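Local coordinates for protein 5-formaminoimidazole-4-carboxamide-1-(beta)-D-ribofuranosyl 5'-monophosphate synthetase (PDB 2R7L) that catalyses the ATP- and formate-dependent, folate-free formylation of AICAR to FAICAR in purine biosynthesis, working as an ATP-grasp ligase, at residues A[144-156]-A[165-177]. Numbering follows the deposited sequence.
Sequences ESPEDIDGTVIVK and GYFIASSTEEFYK. With ATP (adenosine-5'-triphosphate), chain E.
Lys156 lays its CG over one face of the Tyr166 ring, 3.9 Å from the centroid, and both side chains run on to the ATP alpha-phosphate. The lysine chain, extended beyond CG, brings NZ to adenine N7 and O1A, while Tyr166 OH donates to O2A (2.5 Å); O2A lies at the edge of the tyrosine ring, near its plane. A phenylalanine in place of Tyr166 would probably keep the packing on Lys156 but leave O2A without this donor. Beside them Ile154 turns CG2 and CD1 onto the adenine, CD1 also touching Tyr166 CD2.

The strands form an antiparallel hairpin of the ATP-grasp fold that supplies Ile154, Lys156 and Tyr166 to the ATP pocket. Val153 pairs with Ala169 and Val155 with Phe167, both as hydrogen-bonded antiparallel pairs, the return bond from Phe167 N to Val155 O being weak. On the face away from the nucleotide, Val155 and Phe167 lie side by side, and Val155 CB sits over the Phe167 ring. CG1 of Val155, anti to its backbone N (chi1 -170°), reaches Phe175 CE1 at 3.8 Å. Phe175 is sandwiched, with Phe167 CZ over one face and Pro146 CG over the other, 3.6 Å from the centroid. Beyond it, Thr172 OG1 donates to Pro146 O (2.8 Å). Tyr176 OH donates to the syn lone pair of Glu147 OE2 (2.6 Å), ring and carboxylate planes 30° apart. Ser171 OG caps the helix through Glu174 N.

Strand 153-156 is flanked on its other side by strand 197-200, whose Glu199 forms a salt bridge with Lys156 and whose Ile198 touches Pro146 and Phe175; helix 172-184 packs on the Val155 and Phe167 face, Phe167 touching Lys178 and Leu182.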
# COMPACT_ATOMS: atom_id res chain seq x y z
N GLU A 144 -40.00 -4.22 -37.99
CA GLU A 144 -40.21 -3.10 -38.91
C GLU A 144 -41.45 -2.27 -38.58
O GLU A 144 -41.43 -1.05 -38.71
CB GLU A 144 -40.27 -3.60 -40.36
CG GLU A 144 -39.12 -4.52 -40.76
CD GLU A 144 -37.74 -3.90 -40.52
OE1 GLU A 144 -36.86 -4.61 -39.99
OE2 GLU A 144 -37.56 -2.71 -40.86
N SER A 145 -42.52 -2.93 -38.14
CA SER A 145 -43.75 -2.22 -37.78
C SER A 145 -44.54 -2.94 -36.69
O SER A 145 -44.35 -4.13 -36.46
CB SER A 145 -44.63 -2.00 -39.02
OG SER A 145 -44.92 -3.23 -39.67
N PRO A 146 -45.43 -2.20 -36.00
CA PRO A 146 -46.31 -2.76 -34.98
C PRO A 146 -47.05 -4.02 -35.43
O PRO A 146 -47.42 -4.85 -34.60
CB PRO A 146 -47.30 -1.63 -34.73
CG PRO A 146 -46.55 -0.39 -35.06
CD PRO A 146 -45.61 -0.75 -36.16
N GLU A 147 -47.23 -4.19 -36.74
CA GLU A 147 -47.94 -5.36 -37.27
C GLU A 147 -47.09 -6.63 -37.27
O GLU A 147 -47.61 -7.73 -37.45
CB GLU A 147 -48.49 -5.08 -38.68
CG GLU A 147 -49.80 -4.28 -38.69
CD GLU A 147 -49.65 -2.88 -38.12
OE1 GLU A 147 -48.61 -2.23 -38.38
OE2 GLU A 147 -50.57 -2.41 -37.41
N ASP A 148 -45.79 -6.49 -37.05
CA ASP A 148 -44.88 -7.63 -37.08
C ASP A 148 -44.69 -8.28 -35.71
O ASP A 148 -44.04 -9.32 -35.60
CB ASP A 148 -43.54 -7.23 -37.68
CG ASP A 148 -43.62 -6.95 -39.18
OD1 ASP A 148 -44.02 -7.87 -39.93
OD2 ASP A 148 -43.28 -5.82 -39.60
N ILE A 149 -45.27 -7.67 -34.67
CA ILE A 149 -45.12 -8.15 -33.30
C ILE A 149 -45.69 -9.56 -33.16
O ILE A 149 -46.87 -9.79 -33.42
CB ILE A 149 -45.85 -7.24 -32.29
CG1 ILE A 149 -45.13 -5.91 -32.08
CG2 ILE A 149 -45.95 -7.93 -30.94
CD1 ILE A 149 -44.46 -5.36 -33.30
N ASP A 150 -44.85 -10.50 -32.75
CA ASP A 150 -45.28 -11.88 -32.54
C ASP A 150 -44.80 -12.38 -31.18
O ASP A 150 -44.88 -13.57 -30.88
CB ASP A 150 -44.72 -12.78 -33.65
CG ASP A 150 -43.20 -12.80 -33.69
OD1 ASP A 150 -42.58 -12.11 -32.85
OD2 ASP A 150 -42.63 -13.50 -34.55
N GLY A 151 -44.30 -11.46 -30.37
CA GLY A 151 -43.82 -11.80 -29.04
C GLY A 151 -43.79 -10.55 -28.19
O GLY A 151 -44.39 -9.53 -28.56
N THR A 152 -43.11 -10.61 -27.06
CA THR A 152 -42.98 -9.43 -26.22
C THR A 152 -41.90 -8.53 -26.80
O THR A 152 -40.83 -9.01 -27.22
CB THR A 152 -42.68 -9.80 -24.75
OG1 THR A 152 -43.67 -10.73 -24.30
CG2 THR A 152 -42.73 -8.57 -23.86
N VAL A 153 -42.19 -7.24 -26.88
CA VAL A 153 -41.24 -6.31 -27.45
C VAL A 153 -41.09 -5.10 -26.54
O VAL A 153 -41.97 -4.82 -25.72
CB VAL A 153 -41.66 -5.83 -28.86
CG1 VAL A 153 -41.62 -6.97 -29.86
CG2 VAL A 153 -43.03 -5.18 -28.83
N ILE A 154 -39.96 -4.41 -26.68
CA ILE A 154 -39.80 -3.11 -26.04
C ILE A 154 -39.78 -2.06 -27.14
O ILE A 154 -39.24 -2.29 -28.22
CB ILE A 154 -38.53 -3.04 -25.15
CG1 ILE A 154 -38.44 -1.69 -24.42
CG2 ILE A 154 -37.29 -3.30 -25.98
CD1 ILE A 154 -37.44 -1.68 -23.27
N VAL A 155 -40.40 -0.92 -26.88
CA VAL A 155 -40.49 0.12 -27.90
C VAL A 155 -39.81 1.40 -27.42
O VAL A 155 -40.17 1.96 -26.39
CB VAL A 155 -41.96 0.42 -28.30
CG1 VAL A 155 -41.99 1.32 -29.52
CG2 VAL A 155 -42.70 -0.88 -28.58
N LYS A 156 -38.82 1.84 -28.20
CA LYS A 156 -37.98 2.97 -27.85
C LYS A 156 -38.20 4.17 -28.78
O LYS A 156 -38.60 4.00 -29.93
CB LYS A 156 -36.50 2.55 -27.89
CG LYS A 156 -36.18 1.36 -27.01
CD LYS A 156 -34.76 0.87 -27.24
CE LYS A 156 -34.38 -0.18 -26.21
NZ LYS A 156 -33.09 -0.87 -26.53
N GLY A 165 -40.00 7.37 -22.40
CA GLY A 165 -41.24 7.22 -23.14
C GLY A 165 -41.42 5.79 -23.62
O GLY A 165 -42.28 5.50 -24.45
N TYR A 166 -40.61 4.89 -23.07
CA TYR A 166 -40.60 3.48 -23.45
C TYR A 166 -41.87 2.75 -23.03
O TYR A 166 -42.58 3.18 -22.12
CB TYR A 166 -39.39 2.78 -22.81
CG TYR A 166 -38.04 3.20 -23.37
CD1 TYR A 166 -37.84 4.46 -23.92
CD2 TYR A 166 -36.95 2.34 -23.32
CE1 TYR A 166 -36.61 4.85 -24.43
CE2 TYR A 166 -35.71 2.71 -23.82
CZ TYR A 166 -35.55 3.97 -24.37
OH TYR A 166 -34.32 4.35 -24.87
N PHE A 167 -42.17 1.64 -23.71
CA PHE A 167 -43.22 0.74 -23.25
C PHE A 167 -43.04 -0.68 -23.78
O PHE A 167 -42.28 -0.91 -24.73
CB PHE A 167 -44.64 1.28 -23.53
CG PHE A 167 -45.02 1.34 -24.99
CD1 PHE A 167 -45.03 2.55 -25.67
CD2 PHE A 167 -45.41 0.19 -25.67
CE1 PHE A 167 -45.39 2.61 -27.01
CE2 PHE A 167 -45.77 0.24 -27.01
CZ PHE A 167 -45.76 1.45 -27.68
N ILE A 168 -43.73 -1.61 -23.13
CA ILE A 168 -43.68 -3.03 -23.49
C ILE A 168 -44.99 -3.44 -24.14
O ILE A 168 -46.07 -3.02 -23.70
CB ILE A 168 -43.47 -3.90 -22.23
CG1 ILE A 168 -42.15 -3.52 -21.53
CG2 ILE A 168 -43.52 -5.39 -22.57
CD1 ILE A 168 -42.01 -4.07 -20.14
N ALA A 169 -44.91 -4.25 -25.19
CA ALA A 169 -46.10 -4.72 -25.87
C ALA A 169 -45.98 -6.20 -26.20
O ALA A 169 -44.89 -6.68 -26.48
CB ALA A 169 -46.35 -3.91 -27.14
N SER A 170 -47.10 -6.91 -26.16
CA SER A 170 -47.10 -8.33 -26.54
C SER A 170 -47.98 -8.62 -27.76
O SER A 170 -48.11 -9.78 -28.17
CB SER A 170 -47.48 -9.22 -25.35
OG SER A 170 -46.41 -9.35 -24.43
N SER A 171 -48.56 -7.58 -28.35
CA SER A 171 -49.33 -7.71 -29.58
C SER A 171 -49.42 -6.38 -30.31
O SER A 171 -49.13 -5.32 -29.74
CB SER A 171 -50.75 -8.22 -29.29
OG SER A 171 -51.46 -7.29 -28.47
N THR A 172 -49.85 -6.43 -31.57
CA THR A 172 -50.08 -5.22 -32.34
C THR A 172 -51.12 -4.35 -31.64
O THR A 172 -50.94 -3.14 -31.49
CB THR A 172 -50.56 -5.55 -33.76
OG1 THR A 172 -49.64 -6.47 -34.37
CG2 THR A 172 -50.65 -4.29 -34.61
N GLU A 173 -52.21 -4.98 -31.21
CA GLU A 173 -53.28 -4.29 -30.50
C GLU A 173 -52.74 -3.53 -29.29
O GLU A 173 -53.05 -2.34 -29.10
CB GLU A 173 -54.35 -5.29 -30.05
CG GLU A 173 -55.41 -4.70 -29.14
CD GLU A 173 -56.49 -5.70 -28.75
OE1 GLU A 173 -56.22 -6.92 -28.82
OE2 GLU A 173 -57.60 -5.26 -28.37
N GLU A 174 -51.95 -4.21 -28.47
CA GLU A 174 -51.38 -3.59 -27.28
C GLU A 174 -50.48 -2.41 -27.63
O GLU A 174 -50.50 -1.38 -26.96
CB GLU A 174 -50.62 -4.60 -26.44
CG GLU A 174 -49.90 -3.98 -25.28
CD GLU A 174 -49.60 -4.97 -24.17
OE1 GLU A 174 -49.16 -6.10 -24.48
OE2 GLU A 174 -49.80 -4.60 -23.00
N PHE A 175 -49.70 -2.55 -28.70
CA PHE A 175 -48.86 -1.46 -29.15
C PHE A 175 -49.64 -0.15 -29.29
O PHE A 175 -49.21 0.89 -28.80
CB PHE A 175 -48.16 -1.81 -30.47
CG PHE A 175 -47.31 -0.69 -31.01
CD1 PHE A 175 -45.93 -0.75 -30.92
CD2 PHE A 175 -47.89 0.42 -31.60
CE1 PHE A 175 -45.15 0.28 -31.41
CE2 PHE A 175 -47.11 1.45 -32.09
CZ PHE A 175 -45.74 1.38 -31.99
N TYR A 176 -50.80 -0.21 -29.96
CA TYR A 176 -51.59 1.01 -30.20
C TYR A 176 -52.32 1.48 -28.95
O TYR A 176 -52.46 2.69 -28.73
CB TYR A 176 -52.57 0.82 -31.36
CG TYR A 176 -51.90 0.58 -32.69
CD1 TYR A 176 -51.15 1.57 -33.31
CD2 TYR A 176 -52.00 -0.65 -33.33
CE1 TYR A 176 -50.53 1.36 -34.52
CE2 TYR A 176 -51.39 -0.87 -34.55
CZ TYR A 176 -50.65 0.14 -35.14
OH TYR A 176 -50.04 -0.08 -36.36
N LYS A 177 -52.78 0.54 -28.14
CA LYS A 177 -53.41 0.89 -26.88
C LYS A 177 -52.45 1.74 -26.05
O LYS A 177 -52.82 2.79 -25.52
CB LYS A 177 -53.82 -0.38 -26.12
CG LYS A 177 -54.88 -0.19 -25.04
CD LYS A 177 -54.29 0.34 -23.74
CE LYS A 177 -55.35 0.51 -22.67
NZ LYS A 177 -54.81 1.17 -21.44
PG ATP E . -28.63 4.59 -20.96
O1G ATP E . -27.53 5.51 -21.45
O2G ATP E . -28.17 3.18 -20.63
O3G ATP E . -29.51 5.21 -19.91
PB ATP E . -29.21 3.55 -23.55
O1B ATP E . -27.76 3.15 -23.47
O2B ATP E . -29.69 4.29 -24.78
O3B ATP E . -29.60 4.43 -22.25
PA ATP E . -31.59 1.96 -23.89
O1A ATP E . -31.55 1.18 -25.17
O2A ATP E . -32.36 3.25 -23.76
O3A ATP E . -30.06 2.18 -23.39
O5' ATP E . -32.13 0.96 -22.76
C5' ATP E . -32.63 1.49 -21.54
C4' ATP E . -33.06 0.31 -20.67
O4' ATP E . -34.17 -0.36 -21.26
C3' ATP E . -31.97 -0.74 -20.54
O3' ATP E . -31.07 -0.44 -19.47
C2' ATP E . -32.77 -2.01 -20.28
O2' ATP E . -33.07 -2.13 -18.89
C1' ATP E . -34.07 -1.78 -21.05
N9 ATP E . -33.93 -2.43 -22.36
C8 ATP E . -33.39 -1.85 -23.45
N7 ATP E . -33.40 -2.71 -24.50
C5 ATP E . -33.98 -3.85 -24.09
C6 ATP E . -34.31 -5.16 -24.70
N6 ATP E . -34.02 -5.42 -26.00
N1 ATP E . -34.90 -6.08 -23.92
C2 ATP E . -35.18 -5.84 -22.62
N3 ATP E . -34.92 -4.67 -22.00
C4 ATP E . -34.31 -3.67 -22.67
O HOH W 1 -49.51 -9.21 -32.41